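Local structure of possible hydrolase (Mycobacterium tuberculosis, 6WYN) at residues 76-81 against 97-102; 132-137 against 165-170; 184-189 against 257-262. The protein hydrolyses carboxylic esters, preferring short, straight-chain alkyl esters with four-atom chains, and is likely involved in ester and lipid metabolism. All blocks are in the same frame, centred on the assembly; numbering follows the deposited sequence.

Along the chain the three contacts follow in series, each closing before the next opens. Contact 1 sets helix 99-105 against strand 73-78 of the mixed sheet of the alpha/beta hydrolase fold. Contact 2 joins helices 130-144 and 156-167, the latter following Ser155, the inferred nucleophile, and its centre lies about 21 Å from that of contact 1. Contact 3, centred about 17 Å from contact 2 and 28 Å from contact 1, links helices 182-200 and 260-268. Contacts 1 and 3 lie on opposite sides of the chain's centre. Helix 156-167 ties contacts 2 and 3 together, since its Leu159 touches Leu185 and Phe259; contact 3 alone lies near the probable active site.

Contact 1 (76-81 against 97-102); sequences LRWGGS and TWDTVI
Ile102 lays its CG2 methyl over one face of the Trp78 indole, joining the first turn of helix 99-105 to the end of strand 73-78. The methyl sits 3.5 Å from the centroid of the five-membered ring and 18° off its normal, a CH-pi contact. It lies nearest the CG-CD2 side of that ring, with Ile102 CG2 3.3 Å from Trp78 CD2, while the other branch of the isoleucine follows the pyrrole side and brings CD1 to 3.7 Å from Trp78 NE1. A chi1 of -72° sets Ile102 CG1 beside the backbone N and leaves CG2 to lie over the ring.

Asp99, one helical turn earlier, meets the same ring at its edge. Its OD1 lies in the ring plane, 3.3 Å from Trp78 CZ2, with the carboxylate turned 63° from the indole. Leu76 approaches this oxygen with its CD1 methyl, at 4.0 Å from Asp99 OD1. A water spans the remaining gap: it donates to Asp99 OD1 at 2.8 Å and accepts a weak hydrogen bond from Trp78 NE1 at 3.1 Å. The second carboxylate oxygen, OD2, is hydrogen-bonded to His96.

Backbone bonds from Leu76 to Ala111 and from Trp78 to Ala109 hold the strand in the sheet, and Leu49 of helix 49-55 touches both Trp78 and Asp99. This strand-helix junction of the alpha/beta hydrolase fold therefore combines apolar cover over the indole with a buried carboxylate whose two oxygens have separate polar partners, the water and His96.

Contact 2 (132-137 against 165-170); sequences LNSETL and AAMAPD
Met167, at the end of helix 156-167, reaches across to Ser134 and Glu135 on helix 130-144. Just before it, Ala165 and Ala166 turn their methyls to Leu269 instead. Met167 itself carries this side of the contact. Its CG stands between the backbone N and the carbonyl carbon (chi1 73°), and the chain then runs straight to the sulfur, SD, which lies 3.1 Å from Ser134 OG. A bend at the thioether follows, bringing the Met167 CE methyl to 4.1 Å from Ser134 O and 3.6 Å from Glu135 OE2. The glutamate folds back so that OE2 reaches the methyl although its CB points away. Ala168 then leaves helical geometry and touches Arg142, farther along the opposing helix. Beyond it, poorly ordered Asp170 turns away from the contact and pairs with Arg142 in a salt bridge outside the two segments.

The two helices of this alpha/beta hydrolase thus meet through a thioether beside a buried hydroxyl and an exposed carboxylate. The contact rests on van der Waals approach of the sulfur and CE to oxygens, with no hydrogen bond between the segments to fix its geometry.

Contact 3 (184-189 against 257-262); sequences ALQRHA and GDFAGL
Phe259, the N-cap residue of helix 260-268, presses its ring against helix 182-200 in the alpha/beta hydrolase fold, close to the probable active site. The tight part is Gln186 CB over the ring face: it stands 3.9 Å from the centroid of the Phe259 ring and only 6° off the normal, a CH-pi contact. Across the opposite face lies Gly257 O, 4.2 Å above the plane toward the rim, so the ring is held between its own loop and the helix. Phe259 CE1 also reaches back to the helix, 3.7 Å from Gln186 N. Leu185 adds an oblique contact and touches Leu159, with its side chain about 4 Å from that of Ser155, the inferred nucleophile. His188, involved in substrate selectivity, is on the same helix but packs against Phe283.

The more solvent-accessible side is the glutamine end. With CG anti to the backbone N (chi1 -171°), the chain runs out along the phenylalanine in the opposite direction to it, and its amide is inclined 41° to the ring. Exposed Asp258 accepts a weak hydrogen bond from Gly261 N. Even on this side the amide keeps a close contact, with Gln186 NE2 3.5 Å from Phe259 CB.

Contact 1 (76-81 against 97-102)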
loop_
_atom_site.group_PDB
_atom_site.type_symbol
_atom_site.label_atom_id
_atom_site.label_comp_id
_atom_site.label_asym_id
_atom_site.label_seq_id
_atom_site.Cartn_x
_atom_site.Cartn_y
_atom_site.Cartn_z
ATOM N N LEU A 76 5.355 5.262 8.984
ATOM C CA LEU A 76 5.361 4.612 10.326
ATOM C C LEU A 76 6.576 3.712 10.422
ATOM O O LEU A 76 6.773 2.844 9.544
ATOM C CB LEU A 76 4.068 3.823 10.501
ATOM C CG LEU A 76 2.801 4.652 10.505
ATOM C CD1 LEU A 76 1.581 3.766 10.650
ATOM C CD2 LEU A 76 2.846 5.681 11.617
ATOM N N ARG A 77 7.378 3.908 11.463
ATOM C CA ARG A 77 8.590 3.103 11.727
ATOM C C ARG A 77 8.283 2.206 12.919
ATOM O O ARG A 77 8.014 2.739 14.033
ATOM C CB ARG A 77 9.831 3.975 11.959
ATOM C CG ARG A 77 11.122 3.180 12.070
ATOM C CD ARG A 77 12.367 4.035 11.943
ATOM N NE ARG A 77 12.396 4.966 13.070
ATOM C CZ ARG A 77 13.123 6.080 13.113
ATOM N NH1 ARG A 77 13.025 6.877 14.167
ATOM N NH2 ARG A 77 13.945 6.365 12.130
ATOM N N TRP A 78 8.334 0.895 12.673
ATOM C CA TRP A 78 7.966 -0.171 13.640
ATOM C C TRP A 78 9.220 -0.850 14.159
ATOM O O TRP A 78 10.091 -1.177 13.319
ATOM C CB TRP A 78 7.093 -1.213 12.951
ATOM C CG TRP A 78 5.792 -0.685 12.444
ATOM C CD1 TRP A 78 5.522 -0.023 11.266
ATOM C CD2 TRP A 78 4.551 -0.842 13.123
ATOM N NE1 TRP A 78 4.182 0.232 11.176
ATOM C CE2 TRP A 78 3.560 -0.283 12.291
ATOM C CE3 TRP A 78 4.195 -1.448 14.332
ATOM C CZ2 TRP A 78 2.221 -0.279 12.665
ATOM C CZ3 TRP A 78 2.866 -1.464 14.679
ATOM C CH2 TRP A 78 1.892 -0.895 13.855
ATOM N N GLY A 79 9.266 -1.071 15.479
ATOM C CA GLY A 79 10.291 -1.921 16.099
ATOM C C GLY A 79 11.645 -1.247 16.215
ATOM O O GLY A 79 12.636 -2.006 16.253
ATOM N N GLY A 80 11.735 0.086 16.219
ATOM C CA GLY A 80 13.054 0.779 16.261
ATOM C C GLY A 80 13.562 1.345 14.926
ATOM O O GLY A 80 12.830 1.348 13.921
ATOM N N SER A 81 14.829 1.737 14.872
ATOM C CA SER A 81 15.388 2.553 13.765
ATOM C C SER A 81 16.088 1.720 12.674
ATOM O O SER A 81 16.628 2.418 11.782
ATOM C CB SER A 81 16.323 3.591 14.306
ATOM O OG SER A 81 17.443 2.939 14.868
ATOM N N THR A 97 -2.680 0.598 6.550
ATOM C CA THR A 97 -3.212 -0.623 5.886
ATOM C C THR A 97 -2.349 -1.801 6.336
ATOM O O THR A 97 -2.838 -2.939 6.388
ATOM C CB THR A 97 -3.253 -0.498 4.349
ATOM O OG1 THR A 97 -4.082 -1.528 3.800
ATOM C CG2 THR A 97 -1.896 -0.633 3.712
ATOM N N TRP A 98 -1.087 -1.562 6.637
ATOM C CA TRP A 98 -0.156 -2.660 6.986
ATOM C C TRP A 98 -0.133 -3.022 8.473
ATOM O O TRP A 98 0.598 -3.956 8.790
ATOM C CB TRP A 98 1.235 -2.338 6.507
ATOM C CG TRP A 98 1.319 -2.087 5.057
ATOM C CD1 TRP A 98 1.463 -0.886 4.418
ATOM C CD2 TRP A 98 1.222 -3.091 4.048
ATOM N NE1 TRP A 98 1.574 -1.092 3.074
ATOM C CE2 TRP A 98 1.368 -2.425 2.810
ATOM C CE3 TRP A 98 1.044 -4.476 4.074
ATOM C CZ2 TRP A 98 1.322 -3.110 1.603
ATOM C CZ3 TRP A 98 0.984 -5.143 2.879
ATOM C CH2 TRP A 98 1.192 -4.477 1.669
ATOM N N ASP A 99 -0.854 -2.322 9.346
ATOM C CA ASP A 99 -0.722 -2.484 10.823
ATOM C C ASP A 99 -0.834 -3.976 11.210
ATOM O O ASP A 99 -0.026 -4.476 12.002
ATOM C CB ASP A 99 -1.760 -1.635 11.553
ATOM C CG ASP A 99 -1.551 -0.129 11.487
ATOM O OD1 ASP A 99 -0.499 0.321 10.904
ATOM O OD2 ASP A 99 -2.465 0.587 12.000
ATOM N N THR A 100 -1.844 -4.662 10.699
ATOM C CA THR A 100 -2.143 -6.047 11.130
ATOM C C THR A 100 -0.996 -6.903 10.682
ATOM O O THR A 100 -0.458 -7.648 11.513
ATOM C CB THR A 100 -3.517 -6.535 10.667
ATOM O OG1 THR A 100 -4.517 -5.737 11.294
ATOM C CG2 THR A 100 -3.717 -7.999 11.016
ATOM N N VAL A 101 -0.607 -6.793 9.413
ATOM C CA VAL A 101 0.506 -7.607 8.882
ATOM C C VAL A 101 1.781 -7.333 9.702
ATOM O O VAL A 101 2.535 -8.263 10.010
ATOM C CB VAL A 101 0.683 -7.362 7.370
ATOM C CG1 VAL A 101 2.011 -7.841 6.853
ATOM C CG2 VAL A 101 -0.444 -7.980 6.563
ATOM N N ILE A 102 2.106 -6.063 9.927
ATOM C CA ILE A 102 3.373 -5.714 10.607
ATOM C C ILE A 102 3.327 -6.248 12.049
ATOM O O ILE A 102 4.299 -6.819 12.467
ATOM C CB ILE A 102 3.623 -4.208 10.469
ATOM C CG1 ILE A 102 3.998 -3.948 9.014
ATOM C CG2 ILE A 102 4.696 -3.720 11.425
ATOM C CD1 ILE A 102 4.167 -2.497 8.713
HETATM O O HOH W 1 1.737 0.309 9.303
#

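Contact 2 (132-137 against 165-170)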
loop_
_atom_site.group_PDB
_atom_site.type_symbol
_atom_site.label_atom_id
_atom_site.label_comp_id
_atom_site.label_asym_id
_atom_site.label_seq_id
_atom_site.Cartn_x
_atom_site.Cartn_y
_atom_site.Cartn_z
ATOM N N LEU A 132 7.223 8.832 -10.410
ATOM C CA LEU A 132 7.267 10.084 -9.575
ATOM C C LEU A 132 7.388 9.665 -8.073
ATOM O O LEU A 132 8.295 10.153 -7.340
ATOM C CB LEU A 132 6.010 10.929 -9.888
ATOM C CG LEU A 132 6.031 11.625 -11.278
ATOM C CD1 LEU A 132 4.717 12.350 -11.721
ATOM C CD2 LEU A 132 7.208 12.581 -11.345
ATOM N N ASN A 133 6.583 8.689 -7.653
ATOM C CA ASN A 133 6.570 8.158 -6.257
ATOM C C ASN A 133 7.945 7.660 -5.922
ATOM O O ASN A 133 8.479 8.051 -4.868
ATOM C CB ASN A 133 5.603 7.004 -6.026
ATOM C CG ASN A 133 4.197 7.443 -6.159
ATOM O OD1 ASN A 133 3.922 8.642 -6.176
ATOM N ND2 ASN A 133 3.298 6.486 -6.315
ATOM N N SER A 134 8.528 6.872 -6.823
ATOM C CA SER A 134 9.877 6.301 -6.670
ATOM C C SER A 134 10.940 7.411 -6.563
ATOM O O SER A 134 11.866 7.278 -5.788
ATOM C CB SER A 134 10.148 5.378 -7.814
ATOM O OG SER A 134 11.321 4.608 -7.565
ATOM N N GLU A 135 10.880 8.434 -7.395
ATOM C CA GLU A 135 11.865 9.562 -7.365
ATOM C C GLU A 135 11.822 10.261 -5.991
ATOM O O GLU A 135 12.848 10.478 -5.431
ATOM C CB GLU A 135 11.545 10.580 -8.473
ATOM C CG GLU A 135 11.902 10.103 -9.866
ATOM C CD GLU A 135 13.387 10.074 -10.219
ATOM O OE1 GLU A 135 13.697 9.816 -11.403
ATOM O OE2 GLU A 135 14.241 10.312 -9.325
ATOM N N THR A 136 10.651 10.603 -5.490
ATOM C CA THR A 136 10.482 11.199 -4.143
ATOM C C THR A 136 11.029 10.220 -3.071
ATOM O O THR A 136 11.820 10.643 -2.170
ATOM C CB THR A 136 9.024 11.594 -3.973
ATOM O OG1 THR A 136 8.570 12.365 -5.096
ATOM C CG2 THR A 136 8.789 12.331 -2.669
ATOM N N LEU A 137 10.708 8.922 -3.166
ATOM C CA LEU A 137 10.918 7.961 -2.049
ATOM C C LEU A 137 12.360 7.544 -1.941
ATOM O O LEU A 137 12.767 7.322 -0.825
ATOM C CB LEU A 137 10.013 6.732 -2.194
ATOM C CG LEU A 137 8.568 6.930 -1.742
ATOM C CD1 LEU A 137 7.652 5.875 -2.352
ATOM C CD2 LEU A 137 8.488 6.861 -0.245
ATOM N N ALA A 165 13.310 -0.706 -7.334
ATOM C CA ALA A 165 14.267 -1.829 -7.527
ATOM C C ALA A 165 15.173 -1.536 -8.731
ATOM O O ALA A 165 16.322 -1.994 -8.745
ATOM C CB ALA A 165 13.521 -3.124 -7.740
ATOM N N ALA A 166 14.613 -0.876 -9.740
ATOM C CA ALA A 166 15.294 -0.575 -11.015
ATOM C C ALA A 166 16.298 0.551 -10.774
ATOM O O ALA A 166 17.442 0.389 -11.180
ATOM C CB ALA A 166 14.291 -0.181 -12.067
ATOM N N MET A 167 15.860 1.633 -10.130
ATOM C CA MET A 167 16.642 2.887 -10.025
ATOM C C MET A 167 17.609 2.761 -8.849
ATOM O O MET A 167 18.706 3.322 -8.956
ATOM C CB MET A 167 15.751 4.139 -9.927
ATOM C CG MET A 167 15.047 4.342 -8.603
ATOM S SD MET A 167 13.988 5.835 -8.586
ATOM C CE MET A 167 15.235 7.048 -8.135
ATOM N N ALA A 168 17.262 1.990 -7.818
ATOM C CA ALA A 168 18.079 1.816 -6.600
ATOM C C ALA A 168 18.223 0.333 -6.274
ATOM O O ALA A 168 17.762 -0.125 -5.228
ATOM C CB ALA A 168 17.465 2.582 -5.447
ATOM N N PRO A 169 18.955 -0.435 -7.106
ATOM C CA PRO A 169 19.233 -1.843 -6.810
ATOM C C PRO A 169 19.819 -2.103 -5.408
ATOM O O PRO A 169 19.151 -2.740 -4.619
ATOM C CB PRO A 169 20.248 -2.267 -7.881
ATOM C CG PRO A 169 20.087 -1.236 -8.993
ATOM C CD PRO A 169 19.609 0.038 -8.333
ATOM N N ASP A 170 21.027 -1.592 -5.127
ATOM C CA ASP A 170 21.793 -1.799 -3.865
ATOM C C ASP A 170 20.820 -1.986 -2.697
ATOM O O ASP A 170 21.053 -2.904 -1.912
ATOM C CB ASP A 170 22.763 -0.638 -3.612
ATOM C CG ASP A 170 22.119 0.733 -3.721
ATOM O OD1 ASP A 170 21.729 1.112 -4.846
ATOM O OD2 ASP A 170 21.990 1.399 -2.690
#

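Contact 3 (184-189 against 257-262)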
loop_
_atom_site.group_PDB
_atom_site.type_symbol
_atom_site.label_atom_id
_atom_site.label_comp_id
_atom_site.label_asym_id
_atom_site.label_seq_id
_atom_site.Cartn_x
_atom_site.Cartn_y
_atom_site.Cartn_z
ATOM N N ALA A 184 -1.862 -5.007 -15.230
ATOM C CA ALA A 184 -3.123 -5.029 -14.460
ATOM C C ALA A 184 -3.489 -3.610 -14.027
ATOM O O ALA A 184 -4.669 -3.204 -14.133
ATOM C CB ALA A 184 -2.968 -5.966 -13.281
ATOM N N LEU A 185 -2.538 -2.846 -13.521
ATOM C CA LEU A 185 -2.880 -1.465 -13.091
ATOM C C LEU A 185 -3.166 -0.603 -14.335
ATOM O O LEU A 185 -4.043 0.219 -14.260
ATOM C CB LEU A 185 -1.752 -0.865 -12.235
ATOM C CG LEU A 185 -2.141 0.422 -11.490
ATOM C CD1 LEU A 185 -3.502 0.326 -10.849
ATOM C CD2 LEU A 185 -1.119 0.756 -10.404
ATOM N N GLN A 186 -2.446 -0.777 -15.429
ATOM C CA GLN A 186 -2.753 -0.058 -16.703
ATOM C C GLN A 186 -4.226 -0.287 -17.071
ATOM O O GLN A 186 -4.940 0.675 -17.376
ATOM C CB GLN A 186 -1.826 -0.537 -17.817
ATOM C CG GLN A 186 -1.920 0.288 -19.100
ATOM C CD GLN A 186 -0.758 -0.029 -20.013
ATOM O OE1 GLN A 186 -0.403 -1.183 -20.243
ATOM N NE2 GLN A 186 -0.134 1.003 -20.532
ATOM N N ARG A 187 -4.702 -1.530 -17.039
ATOM C CA ARG A 187 -6.125 -1.820 -17.393
ATOM C C ARG A 187 -7.035 -1.062 -16.402
ATOM O O ARG A 187 -8.037 -0.428 -16.844
ATOM C CB ARG A 187 -6.289 -3.357 -17.455
ATOM C CG ARG A 187 -7.709 -3.921 -17.461
ATOM C CD ARG A 187 -7.799 -5.461 -17.276
ATOM N NE ARG A 187 -6.642 -6.064 -17.903
ATOM C CZ ARG A 187 -5.688 -6.780 -17.301
ATOM N NH1 ARG A 187 -5.769 -7.144 -16.031
ATOM N NH2 ARG A 187 -4.660 -7.178 -18.022
ATOM N N HIS A 188 -6.760 -1.078 -15.094
ATOM C CA HIS A 188 -7.585 -0.318 -14.100
ATOM C C HIS A 188 -7.580 1.199 -14.381
ATOM O O HIS A 188 -8.646 1.834 -14.293
ATOM C CB HIS A 188 -7.107 -0.582 -12.668
ATOM C CG HIS A 188 -7.902 0.110 -11.610
ATOM N ND1 HIS A 188 -9.146 -0.345 -11.198
ATOM C CD2 HIS A 188 -7.637 1.204 -10.867
ATOM C CE1 HIS A 188 -9.625 0.447 -10.255
ATOM N NE2 HIS A 188 -8.715 1.404 -10.029
ATOM N N ALA A 189 -6.413 1.762 -14.689
ATOM C CA ALA A 189 -6.246 3.197 -15.002
ATOM C C ALA A 189 -7.117 3.534 -16.227
ATOM O O ALA A 189 -7.885 4.529 -16.153
ATOM C CB ALA A 189 -4.787 3.528 -15.210
ATOM N N GLY A 257 0.589 6.583 -14.275
ATOM C CA GLY A 257 1.657 6.933 -15.240
ATOM C C GLY A 257 2.666 5.930 -15.780
ATOM O O GLY A 257 3.172 5.236 -14.914
ATOM N N ASP A 258 2.921 5.873 -17.113
ATOM C CA ASP A 258 3.989 5.073 -17.813
ATOM C C ASP A 258 4.038 3.559 -17.537
ATOM O O ASP A 258 4.217 3.180 -16.363
ATOM C CB ASP A 258 5.362 5.738 -17.670
ATOM C CG ASP A 258 6.447 5.097 -18.520
ATOM O OD1 ASP A 258 6.164 4.776 -19.691
ATOM O OD2 ASP A 258 7.566 4.928 -18.002
ATOM N N PHE A 259 4.021 2.706 -18.588
ATOM C CA PHE A 259 3.987 1.277 -18.229
ATOM C C PHE A 259 4.966 0.476 -19.124
ATOM O O PHE A 259 5.607 -0.462 -18.633
ATOM C CB PHE A 259 2.512 0.841 -18.260
ATOM C CG PHE A 259 1.630 1.365 -17.143
ATOM C CD1 PHE A 259 1.528 0.689 -15.928
ATOM C CD2 PHE A 259 0.810 2.466 -17.316
ATOM C CE1 PHE A 259 0.682 1.145 -14.912
ATOM C CE2 PHE A 259 -0.052 2.903 -16.315
ATOM C CZ PHE A 259 -0.102 2.259 -15.100
ATOM N N ALA A 260 5.129 0.864 -20.398
ATOM C CA ALA A 260 6.193 0.379 -21.310
ATOM C C ALA A 260 7.534 0.532 -20.588
ATOM O O ALA A 260 8.265 -0.497 -20.512
ATOM C CB ALA A 260 6.171 1.170 -22.608
ATOM N N GLY A 261 7.807 1.753 -20.042
ATOM C CA GLY A 261 9.005 2.009 -19.225
ATOM C C GLY A 261 9.033 1.095 -18.010
ATOM O O GLY A 261 10.094 0.655 -17.579
ATOM N N LEU A 262 7.881 0.827 -17.432
ATOM C CA LEU A 262 7.810 -0.015 -16.219
ATOM C C LEU A 262 8.137 -1.487 -16.569
ATOM O O LEU A 262 8.899 -2.108 -15.802
ATOM C CB LEU A 262 6.408 0.165 -15.639
ATOM C CG LEU A 262 6.253 -0.229 -14.180
ATOM C CD1 LEU A 262 7.266 0.479 -13.293
ATOM C CD2 LEU A 262 4.826 0.070 -13.748
#